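Local coordinates for protein F1 (Vaccinia virus ankara, PDB 4D2M) that binds the BH3 segment of pro-apoptotic Bim and so probably blocks apoptosis of the infected cell as a viral Bcl-2-like protein, at residues 92-97 and 139-143; 145-149 and 161-165. The protein carries 1 engineered substitution. All blocks are in the same frame, centred on the assembly; numbering follows the deposited sequence.

In the fold
Helix 135-150 serves both contacts, and their segments follow one another along it: contact 1 joins it to helix 80-99 near the bound peptide, and contact 2 joins it to helix 155-169 close to the middle of the chain; the two contact centres lie about 12 Å apart. Both are buried. Contact 1 is a steep crossing at short range, where two serine hydroxyls converge on one backbone carbonyl and a water bridges the helices, beside a small apolar patch. Contact 2 is a wider, nearly antiparallel packing made by apolar side chains, with an aromatic ring packed against a glycine. Each also touches a second copy of the protein, so helix 135-150 takes part in the core, the peptide site and the subunit interface.

Contact 1: residues 92-97 and 139-143; sequences YCDKVS and LATIS
The hydroxyl of Ser143, turned anti to its own carbonyl carbon (chi1 -72°), faces helix 80-99 and donates to Cys93 O at 3.1 Å from OG. Ser97 has the same rotamer, which folds its OG back along its own helix to the same acceptor, 2.8 Å from Cys93 O. With the backbone N of Ser97, three donors thus grip one carbonyl oxygen; Ser143 OG is less tilted from the carbonyl plane than Ser97 OG, which stands 31° off it. A water donates to both Ser97 OG and Ser143 O, giving a second link between the helices. Beside these hydrogen bonds, Val96 CG1 rests on Ala140 CA at 4.0 Å. Cys93 SG lodges between Leu139 CD2 and Ile142 CG2, 3.7 Å from the latter, and Leu139 CD1 meets the edge of the Tyr92 ring. The small Ala140, Ser143 and Ser97 at the crossing are consistent with the short axis distance of 8.9 Å, at -75°. Tyr92, Val96, Leu139 and Ala140 also reach the bound peptide, as expected of a BH3-binding groove in a Bcl-2 fold. Met104 of helix 101-111 packs on Val96 and Ser143, while Ile169 of helix 155-169 lies against Ile142.

Contact 2: residues 145-149 and 161-165; sequences ITELG and MFTLL
Met161 and Phe162, neighbours on helix 155-169, reach across to helix 135-150 by different torsions. The methionine is extended through its first two torsions (chi1 175°) and then bends at chi3, 65°, which places its methyl against the backbone of the facing helix. There CE lies 3.7 Å from Gly149 N and equally close to Ile145 O, the two ends of one helical hydrogen bond. Its sulfur passes beside Leu148, with SD 3.9 Å from both CB and CD1 of that residue, and the two side chains cross at about a right angle.

Phe162 has its ring anti to the carbonyl carbon, and its far end extends to Gly149, where CZ comes to 3.7 Å from Gly149 CA. With no side chain at Gly149, the end of the ring packs obliquely against its CA. Ile145 O sits at the ring edge, in its plane, 3.7 Å from CE1; this contact of a ring C-H with a carbonyl oxygen is probably mildly favourable electrostatically. Ile145 uses its two branches separately: CG2 touches Phe162 CD1 at 3.8 Å, while CD1 meets Leu165 CG at 3.6 Å. The isoleucine and phenylalanine side chains run past each other in opposite directions.

The segments are nearly antiparallel, at 168°, with axes 10.7 Å apart, a spacing filled by these long side chains. Met66 of a second subunit packs on Ile145 and Phe162. Within the chain, Phe121 of helix 118-131 lies against Ile145, Val118 and Asn122 of the same helix against Leu165, and Tyr108 and Ala111 of helix 101-111 against Leu148, so the pair is built into the helical core.

Contact 1: residues 92-97 and 139-143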
loop_
_atom_site.group_PDB
_atom_site.type_symbol
_atom_site.label_atom_id
_atom_site.label_comp_id
_atom_site.label_asym_id
_atom_site.label_seq_id
_atom_site.Cartn_x
_atom_site.Cartn_y
_atom_site.Cartn_z
ATOM N N TYR A 92 14.410 26.483 -4.756
ATOM C CA TYR A 92 15.726 25.906 -4.501
ATOM C C TYR A 92 15.939 24.553 -5.186
ATOM O O TYR A 92 17.028 24.284 -5.691
ATOM C CB TYR A 92 15.949 25.778 -2.991
ATOM C CG TYR A 92 16.299 27.096 -2.322
ATOM C CD1 TYR A 92 15.398 28.153 -2.310
ATOM C CD2 TYR A 92 17.531 27.282 -1.708
ATOM C CE1 TYR A 92 15.712 29.357 -1.706
ATOM C CE2 TYR A 92 17.853 28.485 -1.099
ATOM C CZ TYR A 92 16.940 29.517 -1.102
ATOM O OH TYR A 92 17.252 30.716 -0.499
ATOM N N CYS A 93 14.911 23.708 -5.214
ATOM C CA CYS A 93 15.049 22.379 -5.812
ATOM C C CYS A 93 14.957 22.423 -7.333
ATOM O O CYS A 93 15.512 21.561 -8.015
ATOM C CB CYS A 93 13.993 21.421 -5.263
ATOM S SG CYS A 93 14.276 20.947 -3.553
ATOM N N ASP A 94 14.252 23.415 -7.867
ATOM C CA ASP A 94 14.197 23.594 -9.314
ATOM C C ASP A 94 15.587 23.920 -9.839
ATOM O O ASP A 94 15.999 23.422 -10.884
ATOM C CB ASP A 94 13.213 24.698 -9.705
ATOM C CG ASP A 94 11.766 24.238 -9.666
ATOM O OD1 ASP A 94 11.491 23.156 -9.103
ATOM O OD2 ASP A 94 10.902 24.969 -10.195
ATOM N N LYS A 95 16.312 24.756 -9.100
ATOM C CA LYS A 95 17.653 25.160 -9.502
ATOM C C LYS A 95 18.624 23.983 -9.431
ATOM O O LYS A 95 19.411 23.763 -10.350
ATOM C CB LYS A 95 18.157 26.304 -8.623
ATOM C CG LYS A 95 19.415 26.972 -9.159
ATOM C CD LYS A 95 19.850 28.140 -8.292
ATOM C CE LYS A 95 21.024 28.882 -8.917
ATOM N NZ LYS A 95 22.188 27.985 -9.168
ATOM N N VAL A 96 18.563 23.233 -8.334
ATOM C CA VAL A 96 19.382 22.036 -8.171
ATOM C C VAL A 96 19.047 21.044 -9.283
ATOM O O VAL A 96 19.944 20.493 -9.917
ATOM C CB VAL A 96 19.164 21.393 -6.765
ATOM C CG1 VAL A 96 19.790 19.987 -6.649
ATOM C CG2 VAL A 96 19.728 22.302 -5.689
ATOM N N SER A 97 17.757 20.844 -9.537
ATOM C CA SER A 97 17.325 19.895 -10.556
ATOM C C SER A 97 17.813 20.301 -11.944
ATOM O O SER A 97 18.146 19.447 -12.766
ATOM C CB SER A 97 15.801 19.761 -10.555
ATOM O OG SER A 97 15.351 19.140 -9.364
ATOM N N LEU A 139 18.437 19.258 -0.223
ATOM C CA LEU A 139 17.819 19.744 -1.452
ATOM C C LEU A 139 18.069 18.787 -2.616
ATOM O O LEU A 139 17.189 18.567 -3.449
ATOM C CB LEU A 139 18.352 21.136 -1.806
ATOM C CG LEU A 139 17.996 22.272 -0.844
ATOM C CD1 LEU A 139 18.695 23.559 -1.260
ATOM C CD2 LEU A 139 16.490 22.478 -0.779
ATOM N N ALA A 140 19.271 18.222 -2.667
ATOM C CA ALA A 140 19.638 17.308 -3.742
ATOM C C ALA A 140 18.830 16.017 -3.659
ATOM O O ALA A 140 18.444 15.447 -4.682
ATOM C CB ALA A 140 21.124 17.009 -3.693
ATOM N N THR A 141 18.574 15.555 -2.441
ATOM C CA THR A 141 17.822 14.320 -2.249
ATOM C C THR A 141 16.377 14.504 -2.698
ATOM O O THR A 141 15.807 13.636 -3.354
ATOM C CB THR A 141 17.842 13.859 -0.782
ATOM O OG1 THR A 141 19.197 13.721 -0.339
ATOM C CG2 THR A 141 17.129 12.522 -0.638
ATOM N N ILE A 142 15.785 15.636 -2.333
ATOM C CA ILE A 142 14.438 15.961 -2.774
ATOM C C ILE A 142 14.374 15.961 -4.299
ATOM O O ILE A 142 13.477 15.360 -4.889
ATOM C CB ILE A 142 13.983 17.330 -2.232
ATOM C CG1 ILE A 142 13.906 17.290 -0.705
ATOM C CG2 ILE A 142 12.620 17.714 -2.804
ATOM C CD1 ILE A 142 13.789 18.657 -0.049
ATOM N N SER A 143 15.335 16.629 -4.928
ATOM C CA SER A 143 15.382 16.710 -6.383
ATOM C C SER A 143 15.509 15.323 -7.007
ATOM O O SER A 143 14.860 15.025 -8.007
ATOM C CB SER A 143 16.542 17.599 -6.837
ATOM O OG SER A 143 16.278 18.965 -6.557
HETATM O O HOH W 1 14.857 16.480 -10.205
#

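Contact 2: residues 145-149 and 161-165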
loop_
_atom_site.group_PDB
_atom_site.type_symbol
_atom_site.label_atom_id
_atom_site.label_comp_id
_atom_site.label_asym_id
_atom_site.label_seq_id
_atom_site.Cartn_x
_atom_site.Cartn_y
_atom_site.Cartn_z
ATOM N N ILE A 145 14.629 12.376 -5.577
ATOM C CA ILE A 145 13.390 11.652 -5.307
ATOM C C ILE A 145 12.274 12.154 -6.219
ATOM O O ILE A 145 11.436 11.375 -6.672
ATOM C CB ILE A 145 12.948 11.795 -3.829
ATOM C CG1 ILE A 145 13.951 11.105 -2.898
ATOM C CG2 ILE A 145 11.547 11.215 -3.609
ATOM C CD1 ILE A 145 14.086 9.611 -3.109
ATOM N N THR A 146 12.265 13.459 -6.474
ATOM C CA THR A 146 11.287 14.042 -7.379
ATOM C C THR A 146 11.458 13.455 -8.777
ATOM O O THR A 146 10.479 13.149 -9.449
ATOM C CB THR A 146 11.419 15.573 -7.437
ATOM O OG1 THR A 146 11.244 16.114 -6.123
ATOM C CG2 THR A 146 10.377 16.171 -8.369
ATOM N N GLU A 147 12.709 13.290 -9.200
ATOM C CA GLU A 147 13.009 12.717 -10.508
ATOM C C GLU A 147 12.577 11.254 -10.591
ATOM O O GLU A 147 12.097 10.804 -11.630
ATOM C CB GLU A 147 14.504 12.837 -10.816
ATOM C CG GLU A 147 14.807 13.610 -12.087
ATOM C CD GLU A 147 14.294 12.912 -13.330
ATOM O OE1 GLU A 147 14.690 11.752 -13.566
ATOM O OE2 GLU A 147 13.499 13.525 -14.072
ATOM N N LEU A 148 12.759 10.508 -9.505
ATOM C CA LEU A 148 12.295 9.125 -9.460
ATOM C C LEU A 148 10.779 9.080 -9.615
ATOM O O LEU A 148 10.237 8.168 -10.237
ATOM C CB LEU A 148 12.709 8.440 -8.152
ATOM C CG LEU A 148 14.193 8.114 -7.956
ATOM C CD1 LEU A 148 14.391 7.327 -6.672
ATOM C CD2 LEU A 148 14.757 7.335 -9.129
ATOM N N GLY A 149 10.100 10.076 -9.053
ATOM C CA GLY A 149 8.656 10.161 -9.146
ATOM C C GLY A 149 8.184 10.417 -10.564
ATOM O O GLY A 149 7.190 9.842 -11.006
ATOM N N MET A 161 6.821 6.278 -1.760
ATOM C CA MET A 161 8.201 6.748 -1.758
ATOM C C MET A 161 8.280 8.184 -1.254
ATOM O O MET A 161 9.126 8.511 -0.422
ATOM C CB MET A 161 8.802 6.649 -3.163
ATOM C CG MET A 161 10.208 7.229 -3.291
ATOM S SD MET A 161 10.854 7.102 -4.969
ATOM C CE MET A 161 9.727 8.172 -5.864
ATOM N N PHE A 162 7.401 9.038 -1.772
ATOM C CA PHE A 162 7.349 10.437 -1.352
ATOM C C PHE A 162 7.130 10.544 0.153
ATOM O O PHE A 162 7.828 11.288 0.842
ATOM C CB PHE A 162 6.229 11.187 -2.084
ATOM C CG PHE A 162 6.477 11.389 -3.559
ATOM C CD1 PHE A 162 7.732 11.196 -4.114
ATOM C CD2 PHE A 162 5.441 11.788 -4.390
ATOM C CE1 PHE A 162 7.948 11.394 -5.469
ATOM C CE2 PHE A 162 5.652 11.988 -5.742
ATOM C CZ PHE A 162 6.904 11.791 -6.282
ATOM N N THR A 163 6.162 9.787 0.658
ATOM C CA THR A 163 5.785 9.859 2.063
ATOM C C THR A 163 6.953 9.456 2.955
ATOM O O THR A 163 7.335 10.198 3.859
ATOM C CB THR A 163 4.567 8.965 2.350
ATOM O OG1 THR A 163 3.479 9.374 1.511
ATOM C CG2 THR A 163 4.142 9.063 3.811
ATOM N N LEU A 164 7.534 8.293 2.678
ATOM C CA LEU A 164 8.671 7.801 3.445
ATOM C C LEU A 164 9.844 8.778 3.420
ATOM O O LEU A 164 10.327 9.204 4.468
ATOM C CB LEU A 164 9.117 6.438 2.909
ATOM C CG LEU A 164 10.436 5.880 3.446
ATOM C CD1 LEU A 164 10.449 5.858 4.965
ATOM C CD2 LEU A 164 10.681 4.480 2.891
ATOM N N LEU A 165 10.302 9.137 2.226
ATOM C CA LEU A 165 11.511 9.942 2.102
ATOM C C LEU A 165 11.330 11.350 2.666
ATOM O O LEU A 165 12.289 11.953 3.144
ATOM C CB LEU A 165 11.957 10.015 0.642
ATOM C CG LEU A 165 12.980 8.958 0.211
ATOM C CD1 LEU A 165 14.332 9.202 0.880
ATOM C CD2 LEU A 165 12.484 7.544 0.498
#